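PDB 4KW3: initiator protein NS1 from Human bocavirus, which probably initiates rolling-circle replication of the viral DNA, its N-terminal origin-recognition/nickase domain binding the origin and nicking one strand. Local coordinates for residues F16-Y24 with C134-I145; Q94-V105 with C116-G124. All coordinates share one frame; numbering follows the deposited sequence.

Contact 1 (F16-Y24 with C134-I145)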
loop_
_atom_site.group_PDB
_atom_site.type_symbol
_atom_site.label_atom_id
_atom_site.label_comp_id
_atom_site.label_asym_id
_atom_site.label_seq_id
_atom_site.Cartn_x
_atom_site.Cartn_y
_atom_site.Cartn_z
ATOM N N PHE A 16 3.961 -15.096 0.446
ATOM C CA PHE A 16 4.460 -14.471 1.661
ATOM C C PHE A 16 3.878 -13.076 1.799
ATOM O O PHE A 16 3.518 -12.436 0.802
ATOM C CB PHE A 16 5.996 -14.450 1.648
ATOM C CG PHE A 16 6.595 -15.816 1.551
ATOM C CD1 PHE A 16 6.815 -16.404 0.306
ATOM C CD2 PHE A 16 6.888 -16.549 2.712
ATOM C CE1 PHE A 16 7.339 -17.696 0.215
ATOM C CE2 PHE A 16 7.417 -17.836 2.629
ATOM C CZ PHE A 16 7.644 -18.407 1.378
ATOM N N THR A 17 3.773 -12.615 3.034
ATOM C CA THR A 17 3.196 -11.303 3.302
ATOM C C THR A 17 4.197 -10.414 4.037
ATOM O O THR A 17 4.799 -10.821 5.047
ATOM C CB THR A 17 1.872 -11.440 4.083
ATOM O OG1 THR A 17 0.958 -12.240 3.315
ATOM C CG2 THR A 17 1.232 -10.049 4.375
ATOM N N TYR A 18 4.407 -9.214 3.502
ATOM C CA TYR A 18 5.317 -8.249 4.126
ATOM C C TYR A 18 4.587 -6.975 4.556
ATOM O O TYR A 18 3.543 -6.608 3.993
ATOM C CB TYR A 18 6.435 -7.852 3.163
ATOM C CG TYR A 18 7.337 -8.982 2.706
ATOM C CD1 TYR A 18 7.000 -9.773 1.615
ATOM C CD2 TYR A 18 8.544 -9.232 3.347
ATOM C CE1 TYR A 18 7.840 -10.786 1.177
ATOM C CE2 TYR A 18 9.371 -10.243 2.934
ATOM C CZ TYR A 18 9.019 -11.024 1.846
ATOM O OH TYR A 18 9.863 -12.051 1.444
ATOM N N VAL A 19 5.160 -6.286 5.537
ATOM C CA VAL A 19 4.700 -4.953 5.875
ATOM C C VAL A 19 5.843 -3.961 5.718
ATOM O O VAL A 19 6.893 -4.085 6.360
ATOM C CB VAL A 19 4.127 -4.850 7.303
ATOM C CG1 VAL A 19 3.721 -3.388 7.581
ATOM C CG2 VAL A 19 2.927 -5.742 7.442
ATOM N N PHE A 20 5.617 -2.978 4.851
ATOM C CA PHE A 20 6.540 -1.877 4.646
ATOM C C PHE A 20 6.044 -0.670 5.431
ATOM O O PHE A 20 4.882 -0.318 5.327
ATOM C CB PHE A 20 6.619 -1.524 3.155
ATOM C CG PHE A 20 7.227 -0.173 2.891
ATOM C CD1 PHE A 20 8.604 -0.017 2.840
ATOM C CD2 PHE A 20 6.419 0.946 2.711
ATOM C CE1 PHE A 20 9.166 1.225 2.616
ATOM C CE2 PHE A 20 6.980 2.194 2.481
ATOM C CZ PHE A 20 8.356 2.332 2.427
ATOM N N LYS A 21 6.912 -0.064 6.238
ATOM C CA LYS A 21 6.605 1.175 6.964
ATOM C C LYS A 21 7.335 2.342 6.303
ATOM O O LYS A 21 8.554 2.301 6.164
ATOM C CB LYS A 21 7.092 1.086 8.407
ATOM C CG LYS A 21 6.034 0.844 9.449
ATOM C CD LYS A 21 6.562 1.202 10.850
ATOM C CE LYS A 21 7.559 0.162 11.397
ATOM N NZ LYS A 21 6.959 -0.804 12.374
ATOM N N PHE A 22 6.617 3.381 5.888
ATOM C CA PHE A 22 7.288 4.570 5.364
ATOM C C PHE A 22 8.205 5.204 6.446
ATOM O O PHE A 22 7.746 5.626 7.507
ATOM C CB PHE A 22 6.259 5.580 4.851
ATOM C CG PHE A 22 6.853 6.645 3.990
ATOM C CD1 PHE A 22 7.399 7.781 4.551
ATOM C CD2 PHE A 22 6.885 6.501 2.616
ATOM C CE1 PHE A 22 7.964 8.753 3.752
ATOM C CE2 PHE A 22 7.445 7.473 1.815
ATOM C CZ PHE A 22 7.986 8.599 2.387
ATOM N N PRO A 23 9.513 5.275 6.184
ATOM C CA PRO A 23 10.403 5.636 7.297
ATOM C C PRO A 23 10.472 7.140 7.627
ATOM O O PRO A 23 11.560 7.725 7.625
ATOM C CB PRO A 23 11.767 5.119 6.830
ATOM C CG PRO A 23 11.672 5.018 5.300
ATOM C CD PRO A 23 10.221 5.193 4.896
ATOM N N TYR A 24 9.318 7.744 7.900
ATOM C CA TYR A 24 9.228 9.153 8.317
ATOM C C TYR A 24 8.199 9.325 9.427
ATOM O O TYR A 24 6.995 9.403 9.177
ATOM C CB TYR A 24 8.870 10.046 7.122
ATOM C CG TYR A 24 8.881 11.532 7.410
ATOM C CD1 TYR A 24 10.065 12.213 7.679
ATOM C CD2 TYR A 24 7.711 12.268 7.356
ATOM C CE1 TYR A 24 10.068 13.581 7.934
ATOM C CE2 TYR A 24 7.709 13.636 7.599
ATOM C CZ TYR A 24 8.883 14.285 7.885
ATOM O OH TYR A 24 8.854 15.645 8.126
ATOM N N CYS A 134 14.030 -9.359 3.138
ATOM C CA CYS A 134 13.502 -8.101 3.644
ATOM C C CYS A 134 14.319 -6.848 3.285
ATOM O O CYS A 134 13.762 -5.876 2.794
ATOM C CB CYS A 134 13.268 -8.153 5.157
ATOM S SG CYS A 134 11.722 -8.927 5.624
ATOM N N ALA A 135 15.622 -6.854 3.542
ATOM C CA ALA A 135 16.430 -5.659 3.283
ATOM C C ALA A 135 16.481 -5.303 1.791
ATOM O O ALA A 135 16.349 -4.134 1.405
ATOM C CB ALA A 135 17.832 -5.821 3.850
ATOM N N GLN A 136 16.663 -6.324 0.966
ATOM C CA GLN A 136 16.688 -6.163 -0.471
ATOM C C GLN A 136 15.364 -5.562 -0.947
ATOM O O GLN A 136 15.350 -4.606 -1.726
ATOM C CB GLN A 136 16.938 -7.525 -1.119
ATOM C CG GLN A 136 16.946 -7.555 -2.625
ATOM C CD GLN A 136 16.865 -8.970 -3.184
ATOM O OE1 GLN A 136 16.599 -9.930 -2.454
ATOM N NE2 GLN A 136 17.138 -9.110 -4.477
ATOM N N PHE A 137 14.261 -6.124 -0.457
ATOM C CA PHE A 137 12.922 -5.688 -0.817
ATOM C C PHE A 137 12.745 -4.234 -0.388
ATOM O O PHE A 137 12.259 -3.405 -1.159
ATOM C CB PHE A 137 11.877 -6.587 -0.152
ATOM C CG PHE A 137 10.515 -6.548 -0.808
ATOM C CD1 PHE A 137 10.236 -5.650 -1.837
ATOM C CD2 PHE A 137 9.509 -7.413 -0.389
ATOM C CE1 PHE A 137 8.980 -5.617 -2.445
ATOM C CE2 PHE A 137 8.253 -7.375 -0.975
ATOM C CZ PHE A 137 7.988 -6.482 -2.013
ATOM N N TYR A 138 13.151 -3.944 0.844
ATOM C CA TYR A 138 13.135 -2.595 1.405
ATOM C C TYR A 138 13.872 -1.604 0.499
ATOM O O TYR A 138 13.379 -0.500 0.246
ATOM C CB TYR A 138 13.787 -2.598 2.787
ATOM C CG TYR A 138 13.618 -1.317 3.585
ATOM C CD1 TYR A 138 12.376 -0.697 3.703
ATOM C CD2 TYR A 138 14.701 -0.746 4.253
ATOM C CE1 TYR A 138 12.221 0.472 4.452
ATOM C CE2 TYR A 138 14.560 0.409 4.992
ATOM C CZ TYR A 138 13.322 1.021 5.084
ATOM O OH TYR A 138 13.201 2.168 5.826
ATOM N N GLY A 139 15.042 -2.001 0.008
ATOM C CA GLY A 139 15.854 -1.127 -0.812
ATOM C C GLY A 139 15.242 -0.855 -2.172
ATOM O O GLY A 139 15.258 0.265 -2.662
ATOM N N LEU A 140 14.694 -1.892 -2.783
ATOM C CA LEU A 140 13.986 -1.747 -4.030
ATOM C C LEU A 140 12.775 -0.810 -3.870
ATOM O O LEU A 140 12.483 -0.007 -4.758
ATOM C CB LEU A 140 13.536 -3.114 -4.523
ATOM C CG LEU A 140 14.641 -4.108 -4.881
ATOM C CD1 LEU A 140 14.017 -5.445 -5.282
ATOM C CD2 LEU A 140 15.487 -3.566 -5.994
ATOM N N ILE A 141 12.069 -0.925 -2.745
ATOM C CA ILE A 141 10.901 -0.080 -2.500
ATOM C C ILE A 141 11.342 1.354 -2.390
ATOM O O ILE A 141 10.735 2.238 -2.992
ATOM C CB ILE A 141 10.130 -0.469 -1.232
ATOM C CG1 ILE A 141 9.294 -1.725 -1.488
ATOM C CG2 ILE A 141 9.218 0.668 -0.778
ATOM C CD1 ILE A 141 8.709 -2.353 -0.223
ATOM N N LEU A 142 12.400 1.579 -1.613
ATOM C CA LEU A 142 12.940 2.920 -1.414
ATOM C C LEU A 142 13.423 3.539 -2.728
ATOM O O LEU A 142 13.222 4.732 -2.963
ATOM C CB LEU A 142 14.055 2.916 -0.366
ATOM C CG LEU A 142 13.602 2.630 1.074
ATOM C CD1 LEU A 142 14.798 2.355 2.010
ATOM C CD2 LEU A 142 12.685 3.729 1.640
ATOM N N ALA A 143 14.048 2.729 -3.581
ATOM C CA ALA A 143 14.527 3.213 -4.877
ATOM C C ALA A 143 13.373 3.804 -5.701
ATOM O O ALA A 143 13.529 4.867 -6.307
ATOM C CB ALA A 143 15.253 2.128 -5.643
ATOM N N GLU A 144 12.227 3.116 -5.714
ATOM C CA GLU A 144 11.038 3.590 -6.427
ATOM C C GLU A 144 10.445 4.894 -5.870
ATOM O O GLU A 144 10.103 5.801 -6.632
ATOM C CB GLU A 144 9.945 2.524 -6.426
ATOM C CG GLU A 144 10.231 1.365 -7.314
ATOM C CD GLU A 144 10.061 1.688 -8.788
ATOM O OE1 GLU A 144 9.530 2.777 -9.115
ATOM O OE2 GLU A 144 10.469 0.844 -9.618
ATOM N N ILE A 145 10.328 4.965 -4.548
ATOM C CA ILE A 145 9.852 6.153 -3.860
ATOM C C ILE A 145 10.768 7.353 -4.134
ATOM O O ILE A 145 10.311 8.416 -4.544
ATOM C CB ILE A 145 9.798 5.911 -2.340
ATOM C CG1 ILE A 145 8.749 4.850 -2.001
ATOM C CG2 ILE A 145 9.523 7.208 -1.606
ATOM C CD1 ILE A 145 8.726 4.438 -0.544
#
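Phe20 fills the densest part of this contact, where a strand lays its large side chains on a helix. Over one face of its ring sits the CG2 methyl of Ile141, a CH-pi contact 3.8 Å from that methyl to the Phe20 ring centroid and 24° off the ring normal. Tyr138 turns its ring edge to the same phenyl group, Tyr138 CE1 lying 3.6 Å from Phe20 CE1, and the two side chains run nearly at right angles. Ile145 arrives from the opposite direction, its CD1 3.7 Å from Phe20 CZ. With CG anti to the backbone N (chi1 163°), Phe20 extends over these three helix residues, which lie at steps of three and four along one side of 134-145.

About one turn before Ile141, Phe137 directs its edge at the face of Tyr18 in a T-shaped stack, centroids 5.2 Å apart and planes at 83°. Cys134 SG meets the Tyr18 ring in its plane instead, 3.8 Å from Tyr18 CE2, while the phenol oxygen is held by the carbonyl of Ala130. This is the helix-on-sheet layer of the Rep-type nuclease fold: helix 134-149 crosses strand 15-21 with local axes 10.2 Å apart, and Tyr18 and Phe20, two residues apart, face it together.

Toward and past the end of the strand the contact thins and becomes partly exposed. Phe22 gives Ile145 CG2 a glancing touch from its CE2, 4.0 Å away. Pro23, centre of an inverse gamma turn and partly exposed, still touches the Tyr138 hydroxyl and reaches Leu142 CD2 with its CG. Lys21, also partly exposed, barely grazes Tyr138 through its carbonyl oxygen; its side chain turns from the helix and passes about 5 Å (between side chains) from His115, a predicted ligand of a divalent metal ion.

Contact 2 (Q94-V105 with C116-G124)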
loop_
_atom_site.group_PDB
_atom_site.type_symbol
_atom_site.label_atom_id
_atom_site.label_comp_id
_atom_site.label_asym_id
_atom_site.label_seq_id
_atom_site.Cartn_x
_atom_site.Cartn_y
_atom_site.Cartn_z
ATOM N N GLN A 94 13.701 -14.536 -10.027
ATOM C CA GLN A 94 13.512 -15.460 -11.141
ATOM C C GLN A 94 14.488 -15.259 -12.311
ATOM O O GLN A 94 14.417 -15.997 -13.300
ATOM C CB GLN A 94 12.090 -15.358 -11.673
ATOM C CG GLN A 94 11.043 -15.869 -10.749
ATOM C CD GLN A 94 9.660 -15.779 -11.354
ATOM O OE1 GLN A 94 9.505 -15.453 -12.528
ATOM N NE2 GLN A 94 8.648 -16.064 -10.554
ATOM N N ARG A 95 15.375 -14.270 -12.205
ATOM C CA ARG A 95 16.259 -13.902 -13.315
ATOM C C ARG A 95 15.487 -13.886 -14.631
ATOM O O ARG A 95 15.815 -14.608 -15.560
ATOM C CB ARG A 95 17.442 -14.850 -13.409
ATOM C CG ARG A 95 18.045 -15.199 -12.071
ATOM C CD ARG A 95 19.207 -16.166 -12.247
ATOM N NE ARG A 95 19.802 -16.511 -10.965
ATOM C CZ ARG A 95 19.255 -17.357 -10.094
ATOM N NH1 ARG A 95 18.093 -17.947 -10.364
ATOM N NH2 ARG A 95 19.870 -17.609 -8.944
ATOM N N ASN A 96 14.432 -13.087 -14.666
ATOM C CA ASN A 96 13.521 -13.025 -15.785
ATOM C C ASN A 96 12.876 -11.643 -15.762
ATOM O O ASN A 96 12.398 -11.211 -14.713
ATOM C CB ASN A 96 12.458 -14.104 -15.617
ATOM C CG ASN A 96 11.531 -14.207 -16.806
ATOM O OD1 ASN A 96 11.380 -13.266 -17.589
ATOM N ND2 ASN A 96 10.876 -15.351 -16.934
ATOM N N MET A 97 12.833 -10.965 -16.909
ATOM C CA MET A 97 12.285 -9.610 -16.970
ATOM C C MET A 97 10.774 -9.619 -16.859
ATOM O O MET A 97 10.159 -8.611 -16.511
ATOM C CB MET A 97 12.706 -8.870 -18.249
ATOM C CG MET A 97 14.204 -8.541 -18.356
ATOM S SD MET A 97 14.902 -7.737 -16.891
ATOM C CE MET A 97 13.815 -6.333 -16.669
ATOM N N PHE A 98 10.169 -10.765 -17.129
ATOM C CA PHE A 98 8.723 -10.853 -17.033
ATOM C C PHE A 98 8.327 -12.011 -16.140
ATOM O O PHE A 98 7.922 -13.063 -16.628
ATOM C CB PHE A 98 8.110 -10.971 -18.429
ATOM C CG PHE A 98 8.490 -9.840 -19.337
ATOM C CD1 PHE A 98 7.801 -8.639 -19.286
ATOM C CD2 PHE A 98 9.552 -9.967 -20.222
ATOM C CE1 PHE A 98 8.155 -7.588 -20.110
ATOM C CE2 PHE A 98 9.912 -8.920 -21.049
ATOM C CZ PHE A 98 9.212 -7.728 -20.993
ATOM N N PRO A 99 8.446 -11.807 -14.817
ATOM C CA PRO A 99 8.278 -12.851 -13.797
ATOM C C PRO A 99 6.864 -13.387 -13.702
ATOM O O PRO A 99 5.916 -12.635 -13.929
ATOM C CB PRO A 99 8.659 -12.145 -12.488
ATOM C CG PRO A 99 8.550 -10.695 -12.777
ATOM C CD PRO A 99 8.837 -10.514 -14.223
ATOM N N ARG A 100 6.735 -14.674 -13.387
ATOM C CA ARG A 100 5.432 -15.262 -13.106
ATOM C C ARG A 100 5.177 -15.222 -11.619
ATOM O O ARG A 100 5.775 -15.987 -10.854
ATOM C CB ARG A 100 5.335 -16.707 -13.599
ATOM C CG ARG A 100 5.595 -16.881 -15.078
ATOM C CD ARG A 100 5.352 -18.311 -15.530
ATOM N NE ARG A 100 5.714 -18.475 -16.934
ATOM C CZ ARG A 100 4.884 -18.281 -17.954
ATOM N NH1 ARG A 100 3.626 -17.911 -17.731
ATOM N NH2 ARG A 100 5.317 -18.456 -19.197
ATOM N N CYS A 101 4.273 -14.342 -11.216
ATOM C CA CYS A 101 3.928 -14.190 -9.811
ATOM C C CYS A 101 2.566 -13.548 -9.621
ATOM O O CYS A 101 2.026 -12.930 -10.522
ATOM C CB CYS A 101 4.968 -13.317 -9.128
ATOM S SG CYS A 101 5.149 -11.762 -9.972
ATOM N N ASP A 102 2.011 -13.687 -8.431
ATOM C CA ASP A 102 0.835 -12.922 -8.091
ATOM C C ASP A 102 1.207 -11.925 -7.017
ATOM O O ASP A 102 1.982 -12.242 -6.103
ATOM C CB ASP A 102 -0.318 -13.826 -7.650
ATOM C CG ASP A 102 -0.937 -14.593 -8.810
ATOM O OD1 ASP A 102 -1.553 -13.932 -9.678
ATOM O OD2 ASP A 102 -0.843 -15.848 -8.837
ATOM N N ILE A 103 0.685 -10.708 -7.149
ATOM C CA ILE A 103 1.018 -9.644 -6.208
ATOM C C ILE A 103 -0.219 -8.827 -5.835
ATOM O O ILE A 103 -0.918 -8.308 -6.709
ATOM C CB ILE A 103 2.076 -8.684 -6.810
ATOM C CG1 ILE A 103 3.363 -9.448 -7.150
ATOM C CG2 ILE A 103 2.368 -7.512 -5.853
ATOM C CD1 ILE A 103 4.269 -8.717 -8.091
ATOM N N ILE A 104 -0.483 -8.719 -4.534
ATOM C CA ILE A 104 -1.436 -7.734 -4.030
ATOM C C ILE A 104 -0.697 -6.733 -3.132
ATOM O O ILE A 104 0.155 -7.131 -2.319
ATOM C CB ILE A 104 -2.572 -8.384 -3.252
ATOM C CG1 ILE A 104 -3.388 -9.295 -4.183
ATOM C CG2 ILE A 104 -3.447 -7.290 -2.573
ATOM C CD1 ILE A 104 -4.333 -10.274 -3.447
ATOM N N VAL A 105 -1.000 -5.443 -3.302
ATOM C CA VAL A 105 -0.432 -4.393 -2.461
ATOM C C VAL A 105 -1.568 -3.498 -1.990
ATOM O O VAL A 105 -2.470 -3.149 -2.763
ATOM C CB VAL A 105 0.686 -3.544 -3.182
ATOM C CG1 VAL A 105 1.159 -2.380 -2.312
ATOM C CG2 VAL A 105 1.885 -4.388 -3.538
ATOM N N CYS A 116 2.383 -0.251 3.814
ATOM C CA CYS A 116 1.823 -1.085 2.774
ATOM C C CYS A 116 1.911 -2.546 3.192
ATOM O O CYS A 116 2.931 -2.985 3.740
ATOM C CB CYS A 116 2.603 -0.910 1.490
ATOM S SG CYS A 116 2.306 0.635 0.716
ATOM N N HIS A 117 0.851 -3.295 2.913
ATOM C CA HIS A 117 0.899 -4.747 2.997
ATOM C C HIS A 117 1.119 -5.252 1.589
ATOM O O HIS A 117 0.506 -4.732 0.632
ATOM C CB HIS A 117 -0.403 -5.313 3.533
ATOM C CG HIS A 117 -0.650 -4.998 4.970
ATOM N ND1 HIS A 117 -0.349 -5.886 5.987
ATOM C CD2 HIS A 117 -1.154 -3.888 5.564
ATOM C CE1 HIS A 117 -0.672 -5.339 7.144
ATOM N NE2 HIS A 117 -1.158 -4.128 6.915
ATOM N N ILE A 118 2.027 -6.221 1.464
ATOM C CA ILE A 118 2.310 -6.864 0.188
ATOM C C ILE A 118 2.115 -8.366 0.332
ATOM O O ILE A 118 2.767 -9.005 1.155
ATOM C CB ILE A 118 3.776 -6.631 -0.241
ATOM C CG1 ILE A 118 4.099 -5.140 -0.246
ATOM C CG2 ILE A 118 4.089 -7.281 -1.594
ATOM C CD1 ILE A 118 4.972 -4.709 0.892
ATOM N N ILE A 119 1.221 -8.931 -0.465
ATOM C CA ILE A 119 1.158 -10.381 -0.583
ATOM C C ILE A 119 1.774 -10.746 -1.926
ATOM O O ILE A 119 1.317 -10.298 -2.979
ATOM C CB ILE A 119 -0.289 -10.935 -0.505
ATOM C CG1 ILE A 119 -1.024 -10.383 0.712
ATOM C CG2 ILE A 119 -0.268 -12.442 -0.428
ATOM C CD1 ILE A 119 -2.489 -10.634 0.664
ATOM N N VAL A 120 2.824 -11.548 -1.887
ATOM C CA VAL A 120 3.497 -11.946 -3.107
ATOM C C VAL A 120 3.791 -13.453 -3.135
ATOM O O VAL A 120 4.202 -14.057 -2.124
ATOM C CB VAL A 120 4.778 -11.126 -3.306
ATOM C CG1 VAL A 120 5.638 -11.138 -2.032
ATOM C CG2 VAL A 120 5.540 -11.627 -4.504
ATOM N N GLY A 121 3.577 -14.058 -4.300
ATOM C CA GLY A 121 3.767 -15.484 -4.442
ATOM C C GLY A 121 4.214 -15.878 -5.833
ATOM O O GLY A 121 3.804 -15.281 -6.831
ATOM N N GLY A 122 5.033 -16.918 -5.899
ATOM C CA GLY A 122 5.568 -17.367 -7.163
ATOM C C GLY A 122 6.953 -17.941 -7.010
ATOM O O GLY A 122 7.527 -17.908 -5.920
ATOM N N GLU A 123 7.469 -18.475 -8.116
ATOM C CA GLU A 123 8.782 -19.107 -8.192
ATOM C C GLU A 123 9.854 -18.100 -7.809
ATOM O O GLU A 123 9.755 -16.939 -8.178
ATOM C CB GLU A 123 9.021 -19.616 -9.616
ATOM C CG GLU A 123 10.019 -20.741 -9.744
ATOM C CD GLU A 123 10.022 -21.362 -11.134
ATOM O OE1 GLU A 123 9.479 -20.741 -12.074
ATOM O OE2 GLU A 123 10.554 -22.481 -11.280
ATOM N N GLY A 124 10.863 -18.538 -7.058
ATOM C CA GLY A 124 11.937 -17.659 -6.626
ATOM C C GLY A 124 11.860 -17.238 -5.168
ATOM O O GLY A 124 12.873 -16.835 -4.585
#
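Cys116 CB rests on Val105 CG1 at 4.3 Å, in the antiparallel beta hairpin that carries the predicted RCR-2 motif of this HUH-type nuclease. His117, the next residue, keeps its backbone in the hairpin, where its carbonyl oxygen receives a CA-H...O contact from Val105, while its imidazole turns from 94-105. That ring meets His115 edge to face and lies close to Tyr211, the predicted nucleophile, consistent with the hairpin holding a predicted metal ligand in position.

Ile118 lies alongside Val105 in a non-hydrogen-bonded pair, CG1 to Val105 CG2 4.0 Å, both turned toward helix 74-94. Ile119 faces the other way with Ile104, toward Phe11 and helix 204-212, and here the backbones join: Ile104 N gives to Ile119 O at 2.9 Å and Ile119 N returns the bond to Ile104 O at 2.8 Å. Val120 goes back to the first face, its CG2 against Ile103 CG1. Gly121 repeats the reciprocal pairing with Asp102, whose carboxylate is held by Ser12 and Asn248.

At Gly122 the backbone adopts angles accessible mainly to glycine and runs close to Cys101 as the chain passes on to Glu123. There the side-chain amide of Gln94 bridges Arg100 and Glu123. Its CG lies beside the backbone N (chi1 -69°) and its chain is otherwise extended, carrying the amide in between the segments: OE1 accepts from Arg100 N on a lone pair, and NE2, both partners within the amide plane, donates to Arg100 O at 2.9 Å and to Glu123 O at 2.8 Å, with NE2 tilted 26° from the Glu123 carbonyl plane.

How the contacts relate
From the N terminus the chain first lays down strand 15-21, which waits some 110 residues for its helix. Helix 74-94 then leads into 94-105, and contact 2 closes the short hairpin loop with 116-124. Only afterwards does the chain reach helix 134-149, which returns to the first strand and closes contact 1, so contact 2 is nested within that longer loop. The two are joined through the sheet, because strand 15-21 pairs with 114-122: Phe16 N lies 2.8 Å from Val120 O, a probable hydrogen bond. Helix 74-94 also serves both, with Thr86 touching Phe137 of contact 1 and Ile103 of contact 2.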